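Local coordinates for protein periplasmic beta-glucosidase (Pseudomonas aeruginosa, PDB 6R5R) that probably hydrolyses terminal, non-reducing beta-D-glucosyl residues in the periplasm, releasing beta-D-glucose, at residues W136-E141 with A485-S490; I91-A96 with G521-L526; V176-L181 with A219-L224. The protein carries 1 engineered substitution. All blocks are in the same frame, centred on the assembly; numbering follows the deposited sequence.

Interaction 1 of 3, residues W136-E141 with A485-S490. With BGC (beta-D-glucopyranose), chain D; BGC (beta-D-glucopyranose), chain C.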
loop_
_atom_site.group_PDB
_atom_site.type_symbol
_atom_site.label_atom_id
_atom_site.label_comp_id
_atom_site.label_asym_id
_atom_site.label_seq_id
_atom_site.Cartn_x
_atom_site.Cartn_y
_atom_site.Cartn_z
ATOM N N TRP B 136 -1.133 3.424 10.336
ATOM C CA TRP B 136 -2.214 4.408 10.593
ATOM C C TRP B 136 -2.427 4.602 12.099
ATOM O O TRP B 136 -2.631 3.628 12.822
ATOM C CB TRP B 136 -3.457 3.935 9.879
ATOM C CG TRP B 136 -4.616 4.872 9.799
ATOM C CD1 TRP B 136 -4.600 6.186 9.389
ATOM C CD2 TRP B 136 -6.008 4.575 10.066
ATOM N NE1 TRP B 136 -5.869 6.710 9.376
ATOM C CE2 TRP B 136 -6.757 5.726 9.738
ATOM C CE3 TRP B 136 -6.685 3.456 10.519
ATOM C CZ2 TRP B 136 -8.145 5.781 9.840
ATOM C CZ3 TRP B 136 -8.043 3.519 10.672
ATOM C CH2 TRP B 136 -8.773 4.661 10.319
ATOM N N GLY B 137 -2.479 5.871 12.561
ATOM C CA GLY B 137 -2.588 6.159 13.988
ATOM C C GLY B 137 -3.948 5.776 14.542
ATOM O O GLY B 137 -4.061 5.550 15.730
ATOM N N ARG B 138 -4.940 5.539 13.687
ATOM C CA ARG B 138 -6.314 5.248 14.161
ATOM C C ARG B 138 -6.578 3.756 14.239
ATOM O O ARG B 138 -7.732 3.371 14.515
ATOM C CB ARG B 138 -7.322 6.019 13.321
ATOM C CG ARG B 138 -7.005 7.508 13.354
ATOM C CD ARG B 138 -8.141 8.357 12.824
ATOM N NE ARG B 138 -9.209 8.445 13.821
ATOM C CZ ARG B 138 -10.106 9.423 13.917
ATOM N NH1 ARG B 138 -10.124 10.432 13.056
ATOM N NH2 ARG B 138 -10.965 9.328 14.915
ATOM N N VAL B 139 -5.572 2.897 14.013
ATOM C CA VAL B 139 -5.803 1.443 14.153
ATOM C C VAL B 139 -6.247 1.156 15.597
ATOM O O VAL B 139 -6.968 0.180 15.808
ATOM C CB VAL B 139 -4.522 0.702 13.767
ATOM C CG1 VAL B 139 -4.508 -0.698 14.272
ATOM C CG2 VAL B 139 -4.257 0.757 12.279
ATOM N N SER B 140 -5.826 1.988 16.560
ATOM C CA SER B 140 -6.165 1.742 17.979
ATOM C C SER B 140 -7.688 1.764 18.169
ATOM O O SER B 140 -8.200 1.138 19.168
ATOM C CB SER B 140 -5.486 2.726 18.899
ATOM O OG SER B 140 -6.132 3.978 18.778
ATOM N N GLU B 141 -8.413 2.470 17.294
ATOM C CA GLU B 141 -9.862 2.713 17.507
ATOM C C GLU B 141 -10.737 1.619 16.917
ATOM O O GLU B 141 -11.900 1.591 17.242
ATOM C CB GLU B 141 -10.275 4.009 16.847
ATOM C CG GLU B 141 -9.571 5.172 17.426
ATOM C CD GLU B 141 -9.722 6.383 16.545
ATOM O OE1 GLU B 141 -10.873 6.727 16.132
ATOM O OE2 GLU B 141 -8.648 6.958 16.290
ATOM N N ALA B 485 -0.297 7.004 18.558
ATOM C CA ALA B 485 -1.296 6.121 17.912
ATOM C C ALA B 485 -2.637 6.821 18.065
ATOM O O ALA B 485 -3.526 6.362 18.805
ATOM C CB ALA B 485 -1.312 4.750 18.535
ATOM N N HIS B 486 -2.722 7.985 17.448
ATOM C CA HIS B 486 -3.935 8.827 17.531
ATOM C C HIS B 486 -4.228 9.434 16.151
ATOM O O HIS B 486 -3.503 9.142 15.179
ATOM C CB HIS B 486 -3.827 9.777 18.732
ATOM C CG HIS B 486 -3.723 11.230 18.443
ATOM N ND1 HIS B 486 -4.802 12.069 18.549
ATOM C CD2 HIS B 486 -2.677 11.997 18.110
ATOM C CE1 HIS B 486 -4.451 13.289 18.235
ATOM N NE2 HIS B 486 -3.156 13.273 17.966
ATOM N N GLU B 487 -5.293 10.186 16.071
ATOM C CA GLU B 487 -5.603 10.863 14.810
ATOM C C GLU B 487 -4.363 11.605 14.328
ATOM O O GLU B 487 -3.728 12.340 15.112
ATOM C CB GLU B 487 -6.751 11.849 15.024
ATOM C CG GLU B 487 -7.140 12.547 13.759
ATOM C CD GLU B 487 -8.194 13.620 13.915
ATOM O OE1 GLU B 487 -8.662 13.817 15.061
ATOM O OE2 GLU B 487 -8.589 14.230 12.894
ATOM N N ALA B 488 -4.117 11.534 13.024
ATOM C CA ALA B 488 -3.001 12.193 12.321
ATOM C C ALA B 488 -1.606 11.748 12.773
ATOM O O ALA B 488 -0.653 12.079 12.030
ATOM C CB ALA B 488 -3.131 13.695 12.398
ATOM N N SER B 489 -1.434 10.792 13.670
ATOM C CA SER B 489 -0.086 10.351 14.111
ATOM C C SER B 489 0.304 9.058 13.398
ATOM O O SER B 489 0.436 8.012 14.049
ATOM C CB SER B 489 -0.011 10.204 15.610
ATOM O OG SER B 489 -0.463 11.421 16.183
ATOM N N SER B 490 0.500 9.117 12.103
ATOM C CA SER B 490 0.942 7.940 11.326
ATOM C C SER B 490 2.459 7.796 11.525
ATOM O O SER B 490 3.211 8.797 11.653
ATOM C CB SER B 490 0.540 8.097 9.909
ATOM O OG SER B 490 -0.908 8.239 9.779
HETATM C C2 BGC D . -14.717 12.107 15.727
HETATM C C3 BGC D . -14.942 13.614 15.520
HETATM C C4 BGC D . -13.545 14.187 15.294
HETATM C C5 BGC D . -12.925 13.545 14.055
HETATM C C6 BGC D . -11.567 14.102 13.641
HETATM C C1 BGC D . -13.968 11.455 14.565
HETATM O O1 BGC D . -13.779 10.082 14.876
HETATM O O2 BGC D . -15.951 11.402 15.975
HETATM O O3 BGC D . -15.502 14.169 16.757
HETATM O O4 BGC D . -13.655 15.549 15.073
HETATM O O5 BGC D . -12.726 12.150 14.349
HETATM O O6 BGC D . -11.123 13.274 12.534
HETATM C C2 BGC C . -13.461 16.315 17.447
HETATM C C3 BGC C . -12.700 17.332 18.253
HETATM C C4 BGC C . -11.204 17.076 18.057
HETATM C C5 BGC C . -10.829 17.060 16.572
HETATM C C6 BGC C . -9.358 16.706 16.410
HETATM C C1 BGC C . -12.967 16.419 16.012
HETATM O O2 BGC C . -14.856 16.669 17.556
HETATM O O3 BGC C . -13.101 17.115 19.624
HETATM O O4 BGC C . -10.511 18.156 18.695
HETATM O O5 BGC C . -11.609 16.064 15.886
HETATM O O6 BGC C . -9.188 16.575 15.000
HETATM O O HOH W 1 -2.742 8.604 11.773
HETATM O O HOH W 2 -6.304 6.449 17.597
HETATM O O HOH W 3 -4.454 4.821 21.288
#
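Arg138 lies alongside Glu487: its CG rests against the backbone of the glutamate, and Arg138 NH1 is 3.7 Å from Glu487 CG, with Glu487 CB over the rim of one guanidinium face. The charges form no salt bridge: Glu487 OE2 sits well out of the guanidinium plane. Arg138 is held instead side-on by Glu141, NE toward OE2 and NH2 on the syn lone pair of OE1, the latter bond 2.9 Å long. A bend at chi3 (76°) turns the remaining edge to the bound glucose of chain D, where NH2 donates to O1 and NH1 to O6, both with weaker bonds to the ring O5; Tyr182 OH is a further partner of NH1. Glu487 extends straight to the sugars, CG anti to the backbone N (chi1 -178°). Its OE2 accepts from O6 of that glucose at 2.7 Å, and its OE1 from O6 of the chain C glucose at 2.8 Å. Tyr191 OH and, by a salt bridge, Arg585 of the neighbouring subunit also hold OE2.

The backbones meet more closely, around Gly137, where no side chain intervenes. Gly137 CA makes a C-H...O contact of 3.3 Å to His486 O, at the start of the type II turn running to Ser489. Water 1 accepts from Gly137 N and donates to Ser490 OG, which is also bonded to Gly188 O. Water 3 likewise joins Ser140 OG to Ala485 O, each 3.1 Å from it. No direct hydrogen bond crosses between the segments, so loops of the N- and C-terminal family 3 regions are joined by close backbone packing at Gly137, by the arginine-glutamate packing, and by bridging waters and sugar. The nearby carboxylates probably stabilise the arginine's charge, while arginine and glutamate together grip the glucose O6.

Interaction 2 of 3, residues I91-A96 with G521-L526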
loop_
_atom_site.group_PDB
_atom_site.type_symbol
_atom_site.label_atom_id
_atom_site.label_comp_id
_atom_site.label_asym_id
_atom_site.label_seq_id
_atom_site.Cartn_x
_atom_site.Cartn_y
_atom_site.Cartn_z
ATOM N N ILE B 91 -8.434 0.401 24.802
ATOM C CA ILE B 91 -8.703 0.783 23.393
ATOM C C ILE B 91 -9.390 -0.373 22.667
ATOM O O ILE B 91 -9.250 -1.561 23.022
ATOM C CB ILE B 91 -7.434 1.284 22.695
ATOM C CG1 ILE B 91 -6.313 0.242 22.840
ATOM C CG2 ILE B 91 -7.007 2.611 23.263
ATOM C CD1 ILE B 91 -5.233 0.385 21.778
ATOM N N SER B 92 -10.163 -0.030 21.634
ATOM C CA SER B 92 -10.942 -1.032 20.881
ATOM C C SER B 92 -10.060 -2.183 20.390
ATOM O O SER B 92 -10.521 -3.301 20.359
ATOM C CB SER B 92 -11.673 -0.379 19.757
ATOM O OG SER B 92 -12.688 0.453 20.288
ATOM N N LEU B 93 -8.853 -1.916 19.939
ATOM C CA LEU B 93 -8.049 -2.996 19.368
ATOM C C LEU B 93 -7.745 -4.003 20.489
ATOM O O LEU B 93 -7.653 -5.215 20.215
ATOM C CB LEU B 93 -6.802 -2.363 18.762
ATOM C CG LEU B 93 -5.878 -3.298 17.982
ATOM C CD1 LEU B 93 -6.587 -3.954 16.841
ATOM C CD2 LEU B 93 -4.659 -2.508 17.526
ATOM N N GLY B 94 -7.644 -3.561 21.744
ATOM C CA GLY B 94 -7.449 -4.476 22.867
ATOM C C GLY B 94 -8.750 -5.106 23.327
ATOM O O GLY B 94 -8.767 -6.307 23.603
ATOM N N LEU B 95 -9.870 -4.397 23.277
ATOM C CA LEU B 95 -11.186 -5.031 23.505
ATOM C C LEU B 95 -11.405 -6.188 22.528
ATOM O O LEU B 95 -11.969 -7.239 22.908
ATOM C CB LEU B 95 -12.320 -4.014 23.351
ATOM C CG LEU B 95 -12.405 -2.900 24.393
ATOM C CD1 LEU B 95 -13.419 -1.838 24.001
ATOM C CD2 LEU B 95 -12.773 -3.481 25.734
ATOM N N ALA B 96 -11.098 -6.008 21.256
ATOM C CA ALA B 96 -11.282 -7.034 20.221
ATOM C C ALA B 96 -10.529 -8.300 20.626
ATOM O O ALA B 96 -11.006 -9.414 20.336
ATOM C CB ALA B 96 -10.795 -6.523 18.894
ATOM N N GLY B 521 -0.672 1.289 20.560
ATOM C CA GLY B 521 -2.021 1.421 19.970
ATOM C C GLY B 521 -2.102 0.850 18.565
ATOM O O GLY B 521 -3.064 1.083 17.847
ATOM N N ARG B 522 -1.071 0.133 18.147
ATOM C CA ARG B 522 -0.971 -0.476 16.808
ATOM C C ARG B 522 -0.068 -1.688 16.933
ATOM O O ARG B 522 0.724 -1.778 17.883
ATOM C CB ARG B 522 -0.349 0.495 15.799
ATOM C CG ARG B 522 1.012 1.034 16.203
ATOM C CD ARG B 522 1.859 1.646 15.085
ATOM N NE ARG B 522 1.196 2.767 14.418
ATOM C CZ ARG B 522 1.069 3.982 14.912
ATOM N NH1 ARG B 522 0.499 4.952 14.197
ATOM N NH2 ARG B 522 1.554 4.248 16.119
ATOM N N PRO B 523 -0.126 -2.610 15.970
ATOM C CA PRO B 523 0.912 -3.644 15.875
ATOM C C PRO B 523 2.304 -3.008 15.870
ATOM O O PRO B 523 2.504 -1.996 15.258
ATOM C CB PRO B 523 0.626 -4.348 14.574
ATOM C CG PRO B 523 -0.853 -4.106 14.352
ATOM C CD PRO B 523 -1.092 -2.690 14.858
ATOM N N LEU B 524 3.255 -3.633 16.586
ATOM C CA LEU B 524 4.662 -3.235 16.577
ATOM C C LEU B 524 5.530 -4.328 15.963
ATOM O O LEU B 524 5.126 -5.496 15.946
ATOM C CB LEU B 524 5.131 -3.025 18.006
ATOM C CG LEU B 524 4.421 -1.961 18.814
ATOM C CD1 LEU B 524 4.953 -2.000 20.245
ATOM C CD2 LEU B 524 4.572 -0.617 18.157
ATOM N N SER B 525 6.657 -3.900 15.457
ATOM C CA SER B 525 7.739 -4.761 14.919
ATOM C C SER B 525 8.621 -5.208 16.101
ATOM O O SER B 525 9.253 -4.337 16.690
ATOM C CB SER B 525 8.530 -3.996 13.863
ATOM O OG SER B 525 9.773 -4.634 13.625
ATOM N N LEU B 526 8.605 -6.507 16.421
ATOM C CA LEU B 526 9.136 -7.016 17.714
ATOM C C LEU B 526 10.140 -8.145 17.487
ATOM O O LEU B 526 10.300 -8.990 18.366
ATOM C CB LEU B 526 7.970 -7.438 18.601
ATOM C CG LEU B 526 7.074 -6.303 19.063
ATOM C CD1 LEU B 526 5.771 -6.842 19.665
ATOM C CD2 LEU B 526 7.777 -5.411 20.084
#
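Ile91 and Leu93 meet the backbone of Gly521 by van der Waals contacts, and their methyl ends do the touching. Ile91 CD1 reaches Gly521 CA at 3.8 Å. With CG1 set between the backbone N and the carbonyl carbon (chi1 54°) and the chain then extended, this single methyl is carried out to the glycine. Leu93, two residues later, has CG anti to the backbone N (chi1 -174°). Its one methyl CD2 sits near Gly521 O (3.9 Å), Arg522 CA (4.3 Å) and, most loosely, Pro523 CD (4.5 Å). The main chains stay well apart, the nearest CA atoms, of Leu93 and Gly521, being 7.5 Å from each other.

Hydrogen bonding runs within the elements rather than between them. Ile91, just before helix 92-96, gives its carbonyl O to Leu95 N at 2.9 Å, and Ser92 O receives Ala96 N in the same way. These bonds form the first turn of the helix, where Ile91 and Leu93 both direct CB toward the loop.

Charge is kept off the interface. Arg522 directs its CB away from the helix, and its guanidinium forms a salt bridge with Glu480 and also donates to the carbonyls of Ala134, Arg135, Met484 and Ser489. Leu93 is tied by its backbone to Ser140, and its side chain also rests on Val139.

Only 122 Å² is buried between the segments, and no hydrogen bond or salt bridge joins them. The start of helix 92-96 in the barrel region, with Ile91 just before it, therefore meets the loop after strand 514-519 by van der Waals contact, while the polar bonds of that loop, through Arg522, are made to other parts of the chain.

Interaction 3 of 3, residues V176-L181 with A219-L224. With BGC (beta-D-glucopyranose), chain D.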
loop_
_atom_site.group_PDB
_atom_site.type_symbol
_atom_site.label_atom_id
_atom_site.label_comp_id
_atom_site.label_asym_id
_atom_site.label_seq_id
_atom_site.Cartn_x
_atom_site.Cartn_y
_atom_site.Cartn_z
ATOM N N VAL B 176 -22.329 5.192 14.129
ATOM C CA VAL B 176 -21.260 4.302 13.602
ATOM C C VAL B 176 -20.373 5.128 12.674
ATOM O O VAL B 176 -20.882 5.956 11.870
ATOM C CB VAL B 176 -21.817 3.044 12.915
ATOM C CG1 VAL B 176 -22.694 3.348 11.731
ATOM C CG2 VAL B 176 -20.692 2.133 12.507
ATOM N N LYS B 177 -19.055 4.878 12.746
ATOM C CA LYS B 177 -18.091 5.659 11.937
ATOM C C LYS B 177 -16.978 4.713 11.477
ATOM O O LYS B 177 -16.796 3.640 12.019
ATOM C CB LYS B 177 -17.602 6.820 12.789
ATOM C CG LYS B 177 -16.627 6.448 13.905
ATOM C CD LYS B 177 -16.410 7.606 14.852
ATOM C CE LYS B 177 -15.338 7.409 15.894
ATOM N NZ LYS B 177 -15.304 8.612 16.763
ATOM N N HIS B 178 -16.187 5.090 10.496
ATOM C CA HIS B 178 -16.293 6.282 9.668
ATOM C C HIS B 178 -16.732 5.798 8.286
ATOM O O HIS B 178 -15.955 5.106 7.591
ATOM C CB HIS B 178 -14.982 6.997 9.591
ATOM C CG HIS B 178 -14.399 7.419 10.889
ATOM N ND1 HIS B 178 -13.586 6.591 11.627
ATOM C CD2 HIS B 178 -14.476 8.587 11.584
ATOM C CE1 HIS B 178 -13.220 7.249 12.737
ATOM N NE2 HIS B 178 -13.721 8.460 12.710
ATOM N N PHE B 179 -17.945 6.149 7.881
ATOM C CA PHE B 179 -18.508 5.594 6.622
ATOM C C PHE B 179 -17.920 6.386 5.451
ATOM O O PHE B 179 -18.309 7.547 5.266
ATOM C CB PHE B 179 -20.026 5.659 6.735
ATOM C CG PHE B 179 -20.776 4.929 5.658
ATOM C CD1 PHE B 179 -20.623 3.558 5.521
ATOM C CD2 PHE B 179 -21.609 5.591 4.786
ATOM C CE1 PHE B 179 -21.319 2.855 4.552
ATOM C CE2 PHE B 179 -22.297 4.892 3.801
ATOM C CZ PHE B 179 -22.159 3.522 3.699
ATOM N N ALA B 180 -16.985 5.831 4.659
ATOM C CA ALA B 180 -16.521 4.445 4.706
ATOM C C ALA B 180 -15.065 4.342 4.245
ATOM O O ALA B 180 -14.581 5.224 3.481
ATOM C CB ALA B 180 -17.376 3.564 3.826
ATOM N N LEU B 181 -14.429 3.236 4.637
ATOM C CA LEU B 181 -13.125 2.759 4.083
ATOM C C LEU B 181 -11.936 3.563 4.631
ATOM O O LEU B 181 -10.825 3.451 4.093
ATOM C CB LEU B 181 -13.124 2.854 2.548
ATOM C CG LEU B 181 -14.329 2.288 1.787
ATOM C CD1 LEU B 181 -13.996 2.207 0.295
ATOM C CD2 LEU B 181 -14.763 0.939 2.300
ATOM N N ALA B 219 -27.495 6.554 13.742
ATOM C CA ALA B 219 -26.735 7.564 13.013
ATOM C C ALA B 219 -25.511 6.915 12.373
ATOM O O ALA B 219 -25.030 5.882 12.824
ATOM C CB ALA B 219 -26.405 8.715 13.943
ATOM N N VAL B 220 -25.052 7.581 11.354
ATOM C CA VAL B 220 -23.821 7.231 10.620
ATOM C C VAL B 220 -22.996 8.510 10.518
ATOM O O VAL B 220 -23.518 9.534 9.984
ATOM C CB VAL B 220 -24.141 6.644 9.252
ATOM C CG1 VAL B 220 -22.875 6.542 8.426
ATOM C CG2 VAL B 220 -24.859 5.334 9.339
ATOM N N MET B 221 -21.747 8.449 10.968
ATOM C CA MET B 221 -20.773 9.543 10.736
ATOM C C MET B 221 -19.964 9.270 9.474
ATOM O O MET B 221 -19.363 8.194 9.319
ATOM C CB MET B 221 -19.823 9.748 11.898
ATOM C CG MET B 221 -18.914 10.886 11.627
ATOM S SD MET B 221 -17.765 11.221 12.994
ATOM C CE MET B 221 -18.720 12.434 13.913
ATOM N N VAL B 222 -20.045 10.203 8.536
ATOM C CA VAL B 222 -19.381 10.094 7.220
ATOM C C VAL B 222 -17.890 10.364 7.358
ATOM O O VAL B 222 -17.476 11.198 8.163
ATOM C CB VAL B 222 -20.074 11.023 6.210
ATOM C CG1 VAL B 222 -19.469 10.873 4.839
ATOM C CG2 VAL B 222 -21.574 10.718 6.159
ATOM N N SER B 223 -17.085 9.650 6.574
ATOM C CA SER B 223 -15.612 9.741 6.667
ATOM C C SER B 223 -15.047 10.965 5.941
ATOM O O SER B 223 -15.769 11.630 5.151
ATOM C CB SER B 223 -15.001 8.454 6.167
ATOM O OG SER B 223 -15.161 8.345 4.767
ATOM N N LEU B 224 -13.753 11.216 6.184
ATOM C CA LEU B 224 -13.001 12.353 5.611
ATOM C C LEU B 224 -12.297 12.007 4.309
ATOM O O LEU B 224 -11.824 12.931 3.637
ATOM C CB LEU B 224 -11.960 12.784 6.649
ATOM C CG LEU B 224 -12.524 13.498 7.875
ATOM C CD1 LEU B 224 -11.469 13.556 8.979
ATOM C CD2 LEU B 224 -13.014 14.868 7.478
HETATM C C2 BGC D . -14.717 12.107 15.727
HETATM C C3 BGC D . -14.942 13.614 15.520
HETATM C C4 BGC D . -13.545 14.187 15.294
HETATM C C5 BGC D . -12.925 13.545 14.055
HETATM C C6 BGC D . -11.567 14.102 13.641
HETATM C C1 BGC D . -13.968 11.455 14.565
HETATM O O1 BGC D . -13.779 10.082 14.876
HETATM O O2 BGC D . -15.951 11.402 15.975
HETATM O O3 BGC D . -15.502 14.169 16.757
HETATM O O4 BGC D . -13.655 15.549 15.073
HETATM O O5 BGC D . -12.726 12.150 14.349
HETATM O O6 BGC D . -11.123 13.274 12.534
#
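Val220 CG1 presses on Phe179 CB at 3.4 Å, obliquely to the ring, in the tightly packed part of this parallel pair; Val176 lies beside Val220 on the same face, and helix 236-246 packs against the phenylalanine. Backbone bonds lock the strands: Phe179 N donates to Met221 O at 2.9 Å in the carbonyl plane, and Ser223 N reaches Phe179 O from above the plane of the Phe179 carbonyl. A beta bulge shifts the register by one between Val176 and Phe179. A cis peptide bond precedes His178 within it, and another follows Phe179, before Ala180.

Toward the sugar the contact is looser. Lys177 and Met221 touch only through their CB atoms, at 3.8 Å, before their ends lead away. The extended lysine brings NZ to O1 of the chain D glucose at 2.8 Å and also to O2. His178 NE2 meets the same O1 at 2.7 Å, while Lys177 CG covers the centre of one imidazole face. Asp129 holds His178 ND1, and Asp80 forms a salt bridge with Lys177. Two neighbouring barrel strands thus combine an apolar, bonded core with a sugar-facing side where Lys177 and His178 bond the glucose and the Met221 sulfur lies near O2.

In the fold
All three contacts are buried, and none belongs to the surface. Interaction 3 joins adjacent strands of the barrel and relies on backbone bonds, whereas interactions 1 and 2 bring barrel-region segments against loops of the C-terminal region, the first by close packing, water and sugar, the second by side-chain methyls against glycine and proline. Interactions 1 and 2 touch each other. Interactions 1 and 3 share the chain D glucose, where Arg138 packs near His178. Interaction 2 lies farther off, the Ile91 side chain about 13 Å from a bound glucose, and about 9 Å from interaction 3 at the nearest atoms. Polar chemistry thus gathers at the sugar, and the apolar joint lies farther from it.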